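Local atomic coordinates of starch synthase I (Hordeum vulgare, PDB entry 4HLN), a protein that is a plant glycosyltransferase of the starch synthase family, with the GT-B architecture of two Rossmann-like domains facing each other. Residues Thr124-Phe129 and Tyr258-Ser263; Val161-Pro166 and Asp206-Val211; Leu242-Cys247 and Pro277-Ala282. All blocks are in the same frame, centred on the assembly; numbering follows the deposited sequence.

Contact 1. Residues Thr124-Phe129 and Tyr258-Ser263; sequences TRSIVF and YIYGQS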
loop_
_atom_site.group_PDB
_atom_site.type_symbol
_atom_site.label_atom_id
_atom_site.label_comp_id
_atom_site.label_asym_id
_atom_site.label_seq_id
_atom_site.Cartn_x
_atom_site.Cartn_y
_atom_site.Cartn_z
ATOM N N THR A 124 -2.495 -18.842 -15.613
ATOM C CA THR A 124 -1.326 -17.985 -15.639
ATOM C C THR A 124 -1.543 -16.892 -16.687
ATOM O O THR A 124 -2.197 -17.116 -17.701
ATOM C CB THR A 124 -0.075 -18.790 -15.992
ATOM O OG1 THR A 124 -0.214 -19.306 -17.318
ATOM C CG2 THR A 124 0.105 -19.948 -15.022
ATOM N N ARG A 125 -0.996 -15.710 -16.439
ATOM C CA ARG A 125 -1.204 -14.581 -17.335
ATOM C C ARG A 125 0.092 -13.848 -17.641
ATOM O O ARG A 125 1.156 -14.143 -17.063
ATOM C CB ARG A 125 -2.200 -13.589 -16.730
ATOM C CG ARG A 125 -3.531 -14.196 -16.410
ATOM C CD ARG A 125 -4.598 -13.434 -17.115
ATOM N NE ARG A 125 -5.883 -14.118 -17.117
ATOM C CZ ARG A 125 -6.610 -14.310 -18.214
ATOM N NH1 ARG A 125 -7.778 -14.931 -18.137
ATOM N NH2 ARG A 125 -6.167 -13.872 -19.391
ATOM N N SER A 126 -0.017 -12.895 -18.563
ATOM C CA SER A 126 1.072 -11.987 -18.856
ATOM C C SER A 126 0.737 -10.661 -18.198
ATOM O O SER A 126 -0.286 -10.048 -18.496
ATOM C CB SER A 126 1.270 -11.826 -20.359
ATOM O OG SER A 126 1.803 -13.022 -20.914
ATOM N N ILE A 127 1.598 -10.237 -17.286
ATOM C CA ILE A 127 1.306 -9.092 -16.442
ATOM C C ILE A 127 2.399 -8.058 -16.553
ATOM O O ILE A 127 3.576 -8.373 -16.383
ATOM C CB ILE A 127 1.162 -9.516 -14.987
ATOM C CG1 ILE A 127 0.126 -10.627 -14.881
ATOM C CG2 ILE A 127 0.719 -8.354 -14.150
ATOM C CD1 ILE A 127 0.055 -11.240 -13.519
ATOM N N VAL A 128 2.003 -6.823 -16.845
ATOM C CA VAL A 128 2.968 -5.755 -17.035
ATOM C C VAL A 128 2.761 -4.677 -15.982
ATOM O O VAL A 128 1.801 -3.909 -16.044
ATOM C CB VAL A 128 2.857 -5.132 -18.447
ATOM C CG1 VAL A 128 3.938 -4.098 -18.651
ATOM C CG2 VAL A 128 2.932 -6.211 -19.548
ATOM N N PHE A 129 3.653 -4.637 -14.999
ATOM C CA PHE A 129 3.645 -3.550 -14.018
ATOM C C PHE A 129 4.281 -2.314 -14.602
ATOM O O PHE A 129 5.349 -2.391 -15.190
ATOM C CB PHE A 129 4.393 -3.948 -12.747
ATOM C CG PHE A 129 3.653 -4.933 -11.907
ATOM C CD1 PHE A 129 2.876 -4.509 -10.841
ATOM C CD2 PHE A 129 3.694 -6.290 -12.215
ATOM C CE1 PHE A 129 2.174 -5.430 -10.079
ATOM C CE2 PHE A 129 2.998 -7.216 -11.459
ATOM C CZ PHE A 129 2.236 -6.786 -10.384
ATOM N N TYR A 258 10.543 -14.447 -27.315
ATOM C CA TYR A 258 9.209 -14.027 -27.775
ATOM C C TYR A 258 8.633 -12.828 -27.016
ATOM O O TYR A 258 8.805 -12.707 -25.810
ATOM C CB TYR A 258 8.220 -15.196 -27.708
ATOM C CG TYR A 258 8.088 -15.771 -26.322
ATOM C CD1 TYR A 258 6.896 -15.657 -25.611
ATOM C CD2 TYR A 258 9.166 -16.423 -25.714
ATOM C CE1 TYR A 258 6.771 -16.180 -24.331
ATOM C CE2 TYR A 258 9.058 -16.946 -24.435
ATOM C CZ TYR A 258 7.857 -16.821 -23.740
ATOM O OH TYR A 258 7.736 -17.335 -22.453
ATOM N N ILE A 259 7.938 -11.950 -27.737
ATOM C CA ILE A 259 7.287 -10.796 -27.127
ATOM C C ILE A 259 6.177 -11.185 -26.157
ATOM O O ILE A 259 5.724 -12.326 -26.132
ATOM C CB ILE A 259 6.684 -9.861 -28.177
ATOM C CG1 ILE A 259 5.664 -10.606 -29.021
ATOM C CG2 ILE A 259 7.776 -9.219 -29.063
ATOM C CD1 ILE A 259 5.025 -9.713 -30.041
ATOM N N TYR A 260 5.740 -10.221 -25.354
ATOM C CA TYR A 260 4.671 -10.455 -24.384
ATOM C C TYR A 260 3.320 -10.446 -25.074
ATOM O O TYR A 260 2.391 -11.137 -24.648
ATOM C CB TYR A 260 4.685 -9.382 -23.289
ATOM C CG TYR A 260 5.404 -9.783 -22.016
ATOM C CD1 TYR A 260 6.754 -10.130 -22.032
ATOM C CD2 TYR A 260 4.743 -9.788 -20.791
ATOM C CE1 TYR A 260 7.419 -10.474 -20.863
ATOM C CE2 TYR A 260 5.400 -10.144 -19.613
ATOM C CZ TYR A 260 6.737 -10.480 -19.660
ATOM O OH TYR A 260 7.396 -10.831 -18.507
ATOM N N GLY A 261 3.211 -9.636 -26.127
ATOM C CA GLY A 261 1.989 -9.553 -26.897
ATOM C C GLY A 261 0.840 -8.710 -26.360
ATOM O O GLY A 261 1.035 -7.799 -25.544
ATOM N N GLN A 262 -0.371 -9.024 -26.821
ATOM C CA GLN A 262 -1.509 -8.131 -26.634
ATOM C C GLN A 262 -2.636 -8.646 -25.748
ATOM O O GLN A 262 -3.760 -8.156 -25.841
ATOM C CB GLN A 262 -2.085 -7.747 -27.989
ATOM C CG GLN A 262 -1.041 -7.328 -28.958
ATOM C CD GLN A 262 -1.634 -6.781 -30.227
ATOM O OE1 GLN A 262 -2.828 -6.440 -30.288
ATOM N NE2 GLN A 262 -0.801 -6.684 -31.258
ATOM N N SER A 263 -2.345 -9.622 -24.898
ATOM C CA SER A 263 -3.333 -10.105 -23.936
ATOM C C SER A 263 -2.812 -9.886 -22.533
ATOM O O SER A 263 -2.787 -10.798 -21.697
ATOM C CB SER A 263 -3.640 -11.579 -24.160
ATOM O OG SER A 263 -4.227 -11.771 -25.432
HETATM O O HOH W 1 3.511 -13.261 -23.055
#

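Contact 2. Residues Val161-Pro166 and Asp206-Val211; sequences VMVVMP and DNVDWV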
loop_
_atom_site.group_PDB
_atom_site.type_symbol
_atom_site.label_atom_id
_atom_site.label_comp_id
_atom_site.label_asym_id
_atom_site.label_seq_id
_atom_site.Cartn_x
_atom_site.Cartn_y
_atom_site.Cartn_z
ATOM N N VAL A 161 5.806 -12.100 -15.975
ATOM C CA VAL A 161 5.668 -10.816 -15.285
ATOM C C VAL A 161 6.731 -9.817 -15.717
ATOM O O VAL A 161 7.935 -10.083 -15.628
ATOM C CB VAL A 161 5.711 -10.983 -13.727
ATOM C CG1 VAL A 161 5.612 -9.622 -13.023
ATOM C CG2 VAL A 161 4.612 -11.928 -13.248
ATOM N N MET A 162 6.274 -8.664 -16.190
ATOM C CA MET A 162 7.182 -7.593 -16.573
ATOM C C MET A 162 7.015 -6.402 -15.634
ATOM O O MET A 162 5.905 -6.100 -15.211
ATOM C CB MET A 162 6.929 -7.178 -18.025
ATOM C CG MET A 162 7.788 -5.997 -18.500
ATOM S SD MET A 162 7.556 -5.502 -20.237
ATOM C CE MET A 162 7.879 -7.046 -21.073
ATOM N N VAL A 163 8.113 -5.741 -15.285
ATOM C CA VAL A 163 7.995 -4.447 -14.617
ATOM C C VAL A 163 8.760 -3.397 -15.375
ATOM O O VAL A 163 9.968 -3.535 -15.583
ATOM C CB VAL A 163 8.557 -4.445 -13.210
ATOM C CG1 VAL A 163 8.344 -3.058 -12.598
ATOM C CG2 VAL A 163 7.913 -5.522 -12.377
ATOM N N VAL A 164 8.052 -2.339 -15.760
ATOM C CA VAL A 164 8.627 -1.239 -16.537
ATOM C C VAL A 164 8.794 -0.003 -15.656
ATOM O O VAL A 164 7.855 0.415 -14.987
ATOM C CB VAL A 164 7.731 -0.888 -17.730
ATOM C CG1 VAL A 164 8.365 0.198 -18.601
ATOM C CG2 VAL A 164 7.460 -2.117 -18.533
ATOM N N MET A 165 9.997 0.564 -15.680
ATOM C CA MET A 165 10.427 1.642 -14.789
ATOM C C MET A 165 11.385 2.542 -15.516
ATOM O O MET A 165 11.992 2.150 -16.506
ATOM C CB MET A 165 11.260 1.093 -13.645
ATOM C CG MET A 165 10.524 0.500 -12.513
ATOM S SD MET A 165 11.693 -0.667 -11.813
ATOM C CE MET A 165 11.994 -1.632 -13.299
ATOM N N PRO A 166 11.576 3.747 -14.990
ATOM C CA PRO A 166 12.634 4.581 -15.550
ATOM C C PRO A 166 13.985 4.060 -15.111
ATOM O O PRO A 166 14.127 3.491 -14.033
ATOM C CB PRO A 166 12.364 5.950 -14.926
ATOM C CG PRO A 166 10.897 5.891 -14.500
ATOM C CD PRO A 166 10.714 4.488 -14.052
ATOM N N ASP A 206 14.718 -13.054 -10.408
ATOM C CA ASP A 206 13.556 -13.531 -9.656
ATOM C C ASP A 206 12.330 -13.857 -10.523
ATOM O O ASP A 206 11.184 -13.702 -10.081
ATOM C CB ASP A 206 13.194 -12.535 -8.556
ATOM C CG ASP A 206 14.275 -12.435 -7.495
ATOM O OD1 ASP A 206 14.730 -13.501 -7.023
ATOM O OD2 ASP A 206 14.683 -11.304 -7.142
ATOM N N ASN A 207 12.596 -14.328 -11.743
ATOM C CA ASN A 207 11.571 -14.701 -12.720
ATOM C C ASN A 207 10.745 -13.528 -13.173
ATOM O O ASN A 207 9.606 -13.680 -13.641
ATOM C CB ASN A 207 10.681 -15.812 -12.184
ATOM C CG ASN A 207 11.469 -17.038 -11.844
ATOM O OD1 ASN A 207 11.605 -17.394 -10.672
ATOM N ND2 ASN A 207 12.039 -17.676 -12.866
ATOM N N VAL A 208 11.336 -12.351 -13.021
ATOM C CA VAL A 208 10.695 -11.129 -13.423
ATOM C C VAL A 208 11.553 -10.416 -14.441
ATOM O O VAL A 208 12.772 -10.314 -14.298
ATOM C CB VAL A 208 10.391 -10.215 -12.219
ATOM C CG1 VAL A 208 10.122 -8.767 -12.684
ATOM C CG2 VAL A 208 9.217 -10.778 -11.433
ATOM N N ASP A 209 10.886 -9.966 -15.492
ATOM C CA ASP A 209 11.467 -9.125 -16.510
ATOM C C ASP A 209 11.451 -7.678 -16.072
ATOM O O ASP A 209 10.415 -7.003 -16.124
ATOM C CB ASP A 209 10.671 -9.285 -17.793
ATOM C CG ASP A 209 11.018 -10.550 -18.510
ATOM O OD1 ASP A 209 12.235 -10.749 -18.699
ATOM O OD2 ASP A 209 10.104 -11.346 -18.836
ATOM N N TRP A 210 12.608 -7.214 -15.622
ATOM C CA TRP A 210 12.783 -5.838 -15.209
ATOM C C TRP A 210 13.207 -5.063 -16.417
ATOM O O TRP A 210 14.319 -5.250 -16.922
ATOM C CB TRP A 210 13.878 -5.768 -14.158
ATOM C CG TRP A 210 13.556 -6.626 -13.012
ATOM C CD1 TRP A 210 13.992 -7.897 -12.786
ATOM C CD2 TRP A 210 12.681 -6.296 -11.937
ATOM N NE1 TRP A 210 13.448 -8.380 -11.622
ATOM C CE2 TRP A 210 12.633 -7.418 -11.083
ATOM C CE3 TRP A 210 11.927 -5.158 -11.614
ATOM C CZ2 TRP A 210 11.868 -7.435 -9.913
ATOM C CZ3 TRP A 210 11.162 -5.175 -10.459
ATOM C CH2 TRP A 210 11.143 -6.305 -9.615
ATOM N N VAL A 211 12.313 -4.208 -16.889
ATOM C CA VAL A 211 12.557 -3.414 -18.082
ATOM C C VAL A 211 12.715 -1.947 -17.713
ATOM O O VAL A 211 11.865 -1.367 -17.039
ATOM C CB VAL A 211 11.397 -3.537 -19.072
ATOM C CG1 VAL A 211 11.578 -2.561 -20.237
ATOM C CG2 VAL A 211 11.276 -4.964 -19.552
#

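Contact 3. Residues Leu242-Cys247 and Pro277-Ala282; sequences LCYAAC and PVLLAA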
loop_
_atom_site.group_PDB
_atom_site.type_symbol
_atom_site.label_atom_id
_atom_site.label_comp_id
_atom_site.label_asym_id
_atom_site.label_seq_id
_atom_site.Cartn_x
_atom_site.Cartn_y
_atom_site.Cartn_z
ATOM N N LEU A 242 7.447 7.606 -20.002
ATOM C CA LEU A 242 7.331 6.335 -19.316
ATOM C C LEU A 242 6.128 5.584 -19.850
ATOM O O LEU A 242 6.203 4.391 -20.127
ATOM C CB LEU A 242 7.159 6.547 -17.812
ATOM C CG LEU A 242 6.894 5.226 -17.099
ATOM C CD1 LEU A 242 8.009 4.210 -17.416
ATOM C CD2 LEU A 242 6.736 5.403 -15.614
ATOM N N CYS A 243 5.017 6.299 -20.000
ATOM C CA CYS A 243 3.753 5.671 -20.331
ATOM C C CYS A 243 3.700 5.190 -21.776
ATOM O O CYS A 243 3.284 4.068 -22.033
ATOM C CB CYS A 243 2.593 6.611 -20.007
ATOM S SG CYS A 243 2.210 6.712 -18.224
ATOM N N TYR A 244 4.136 6.024 -22.715
ATOM C CA TYR A 244 4.246 5.594 -24.104
ATOM C C TYR A 244 5.147 4.352 -24.246
ATOM O O TYR A 244 4.812 3.394 -24.950
ATOM C CB TYR A 244 4.781 6.729 -24.987
ATOM C CG TYR A 244 3.720 7.694 -25.459
ATOM C CD1 TYR A 244 2.922 7.391 -26.562
ATOM C CD2 TYR A 244 3.518 8.921 -24.808
ATOM C CE1 TYR A 244 1.954 8.262 -27.007
ATOM C CE2 TYR A 244 2.543 9.807 -25.240
ATOM C CZ TYR A 244 1.762 9.468 -26.339
ATOM O OH TYR A 244 0.788 10.318 -26.789
ATOM N N ALA A 245 6.287 4.389 -23.567
ATOM C CA ALA A 245 7.254 3.316 -23.615
ATOM C C ALA A 245 6.621 2.023 -23.132
ATOM O O ALA A 245 6.797 0.968 -23.723
ATOM C CB ALA A 245 8.463 3.666 -22.746
ATOM N N ALA A 246 5.875 2.107 -22.046
ATOM C CA ALA A 246 5.339 0.904 -21.444
ATOM C C ALA A 246 4.308 0.233 -22.359
ATOM O O ALA A 246 4.100 -0.985 -22.296
ATOM C CB ALA A 246 4.754 1.211 -20.059
ATOM N N CYS A 247 3.673 1.024 -23.217
ATOM C CA CYS A 247 2.722 0.488 -24.188
ATOM C C CYS A 247 3.430 -0.250 -25.324
ATOM O O CYS A 247 2.908 -1.209 -25.877
ATOM C CB CYS A 247 1.830 1.601 -24.729
ATOM S SG CYS A 247 0.640 2.184 -23.503
ATOM N N PRO A 277 -3.503 3.572 -19.384
ATOM C CA PRO A 277 -4.859 3.145 -19.735
ATOM C C PRO A 277 -5.527 4.106 -20.692
ATOM O O PRO A 277 -6.444 3.716 -21.430
ATOM C CB PRO A 277 -5.602 3.153 -18.401
ATOM C CG PRO A 277 -4.734 3.893 -17.459
ATOM C CD PRO A 277 -3.343 3.795 -17.938
ATOM N N VAL A 278 -5.079 5.355 -20.694
ATOM C CA VAL A 278 -5.629 6.313 -21.652
ATOM C C VAL A 278 -5.084 5.993 -23.041
ATOM O O VAL A 278 -5.824 5.937 -24.008
ATOM C CB VAL A 278 -5.317 7.785 -21.267
ATOM C CG1 VAL A 278 -6.085 8.751 -22.164
ATOM C CG2 VAL A 278 -5.659 8.037 -19.812
ATOM N N LEU A 279 -3.779 5.769 -23.122
ATOM C CA LEU A 279 -3.137 5.383 -24.366
ATOM C C LEU A 279 -3.804 4.155 -24.968
ATOM O O LEU A 279 -4.168 4.151 -26.155
ATOM C CB LEU A 279 -1.643 5.132 -24.142
ATOM C CG LEU A 279 -0.892 6.432 -23.854
ATOM C CD1 LEU A 279 0.597 6.202 -23.582
ATOM C CD2 LEU A 279 -1.122 7.448 -24.997
ATOM N N LEU A 280 -3.967 3.113 -24.159
ATOM C CA LEU A 280 -4.601 1.899 -24.658
ATOM C C LEU A 280 -5.912 2.251 -25.349
ATOM O O LEU A 280 -6.172 1.834 -26.477
ATOM C CB LEU A 280 -4.867 0.929 -23.519
ATOM C CG LEU A 280 -3.609 0.404 -22.843
ATOM C CD1 LEU A 280 -3.976 -0.500 -21.691
ATOM C CD2 LEU A 280 -2.737 -0.316 -23.847
ATOM N N ALA A 281 -6.718 3.054 -24.666
ATOM C CA ALA A 281 -8.042 3.410 -25.145
ATOM C C ALA A 281 -8.046 4.388 -26.333
ATOM O O ALA A 281 -8.931 4.342 -27.191
ATOM C CB ALA A 281 -8.861 3.957 -23.999
ATOM N N ALA A 282 -7.047 5.255 -26.401
ATOM C CA ALA A 282 -7.044 6.323 -27.390
ATOM C C ALA A 282 -6.222 5.965 -28.628
ATOM O O ALA A 282 -6.620 6.233 -29.760
ATOM C CB ALA A 282 -6.525 7.626 -26.749
#

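Contact 1. Residues Thr124-Phe129 and Tyr258-Ser263
Y260 lays its ring against S126 and V128 where the first strand of the Rossmann-like N-terminal domain, residues 126-130, meets the loop that leads into its neighbour, strand 264-269. The tight part of the contact is one side of this ring. Its CD2 corner is 4.0 Å from S126 CB and 4.2 Å from V128 CG2, both carbons approaching obliquely. CE2 comes within 4.1 Å of I127 O. Alternation along the strand explains the choice of residues: S126 and V128 both meet the ring, while I127 between them turns its side chain away to L154 of helix 150-156. A tyrosine suits this buried place because its apolar ring fills the space beside the strand while its OH reaches a polar partner, D209 OD2, in a hydrogen bond. R160 and M162, from strand 160-166 on the other flank, also touch Y260.

Toward S263, which is exposed, the packing becomes loose. S126 O and S263 O, two acceptors, stay 4.1 Å apart, and the backbone of S126 pairs instead with M265. No direct hydrogen bond joins the segments; a water does, and S126 suits its place with CB on the ring and its hydroxyl toward that water. With S126 OG beside its own backbone N (chi1 -71°), the hydroxyl lies 2.7 Å from the water, which donates a hydrogen bond to Y260 O at 2.9 Å.

Contact 2. Residues Val161-Pro166 and Asp206-Val211
W210 and M165 meet through their torsions: a chi1 of -57° sets the indole beside its own backbone N, and a bend at the last torsion of M165 (chi3 -56°) turns CE in to the ring edge, in the plane of the indole, 3.9 Å from W210 CE3. V163 lies alongside the tryptophan and points the same way, with its CG2 3.8 Å from W210 CZ3. The same methyl also reaches V208 CG1, at 3.9 Å, and that carbon sits over one face of the indole toward its rim. V161, V163, V208 and W210 thus form one apolar sheet face, where helix 150-156 packs on the valines. Beta-branched residues suit such extended strands, and the long, flexible methionine can fold back to the indole edge.

The two strands run parallel, 18° apart. V163 pairs with W210 and bonds to the residues flanking it: V163 N donates to D209 O and V211 N to V163 O, each at 2.8 Å. D209 N to V161 O and M165 N to V211 O, both 3.0 Å, extend the ladder, the last being more bent. M162 and V164 turn their own backbone groups to strand 126-130, as befits an inner strand of a Rossmann-like sheet.

On the opposite face, M162 CG touches V211 CG2 at 3.8 Å beside D209. This buried carboxylate takes a hydrogen bond from H202 NE2 on OD1, its other oxygen being engaged by the tyrosine of contact 1. Such bonds would help to offset the cost of burying a charge and probably limit rotation of the carboxylate beside the apolar M162 and V211.

Contact 3. Residues Leu242-Cys247 and Pro277-Ala282
L279 reaches from helix 276-284 into the surface of helix 235-252, filling the space among C243, Y244 and C247 in a helix-helix packing of the Rossmann-like N-terminal domain. The short helical segments cross at -57°, with their axes 9.8 Å apart. The leucine's CG lies beside its backbone N (chi1 -70°) and the chain then runs extended to CD1, which brings the branched end onto the Y244 ring. Its two methyls divide the work. CD1 sits over the centre of the ring, 4.0 Å from its centroid and only 12° off the ring normal, a CH-pi contact. The same methyl also lies against the backbone, 3.6 Å from Y244 N. CD2 is spread over the phenol end of that ring face, 3.8 Å from Y244 CE1. A branched leucine is well matched to this site, since its two methyls can meet the centre and the hydroxyl end of one ring face.

The rest of the first shell is made by cysteines, small and moderately apolar, which suit a buried helix interface. C243 CB is 4.1 Å from L279 CD1. One turn further on, C247 SG lies 3.8 Å from L279 CB and 4.2 Å from L280 CD2, touching two successive leucines.

Further out, L279 also touches L318, and L280 packs on Y290. The hydroxyl of Y290 bonds to C247 O, tying down the same turn that carries the sulfur. The aromatic face under L279 is held at its far end too, where Y244 OH makes a hydrogen bond to the backbone oxygen L316 O.

How the contacts relate
From the N terminus, residues 124-129 open contact 1, and 161-166 open contact 2, which 206-211 close as the neighbouring parallel strand. Contact 3 opens on helix 235-252. Only then does the loop 258-263 complete contact 1, so contact 2 lies wholly within its span. Contact 3 closes last, at 277-282, and therefore crosses contact 1 but follows contact 2 in series. Contacts 1 and 2 share the central sheet, where F129 N and M162 O, 2.7 Å apart, probably bond. Contact 3 adds the helical layer: A246 CB packs 4.0 Å from V164 CG1, bringing helix 235-252 against the sheet surface opposite helix 150-156.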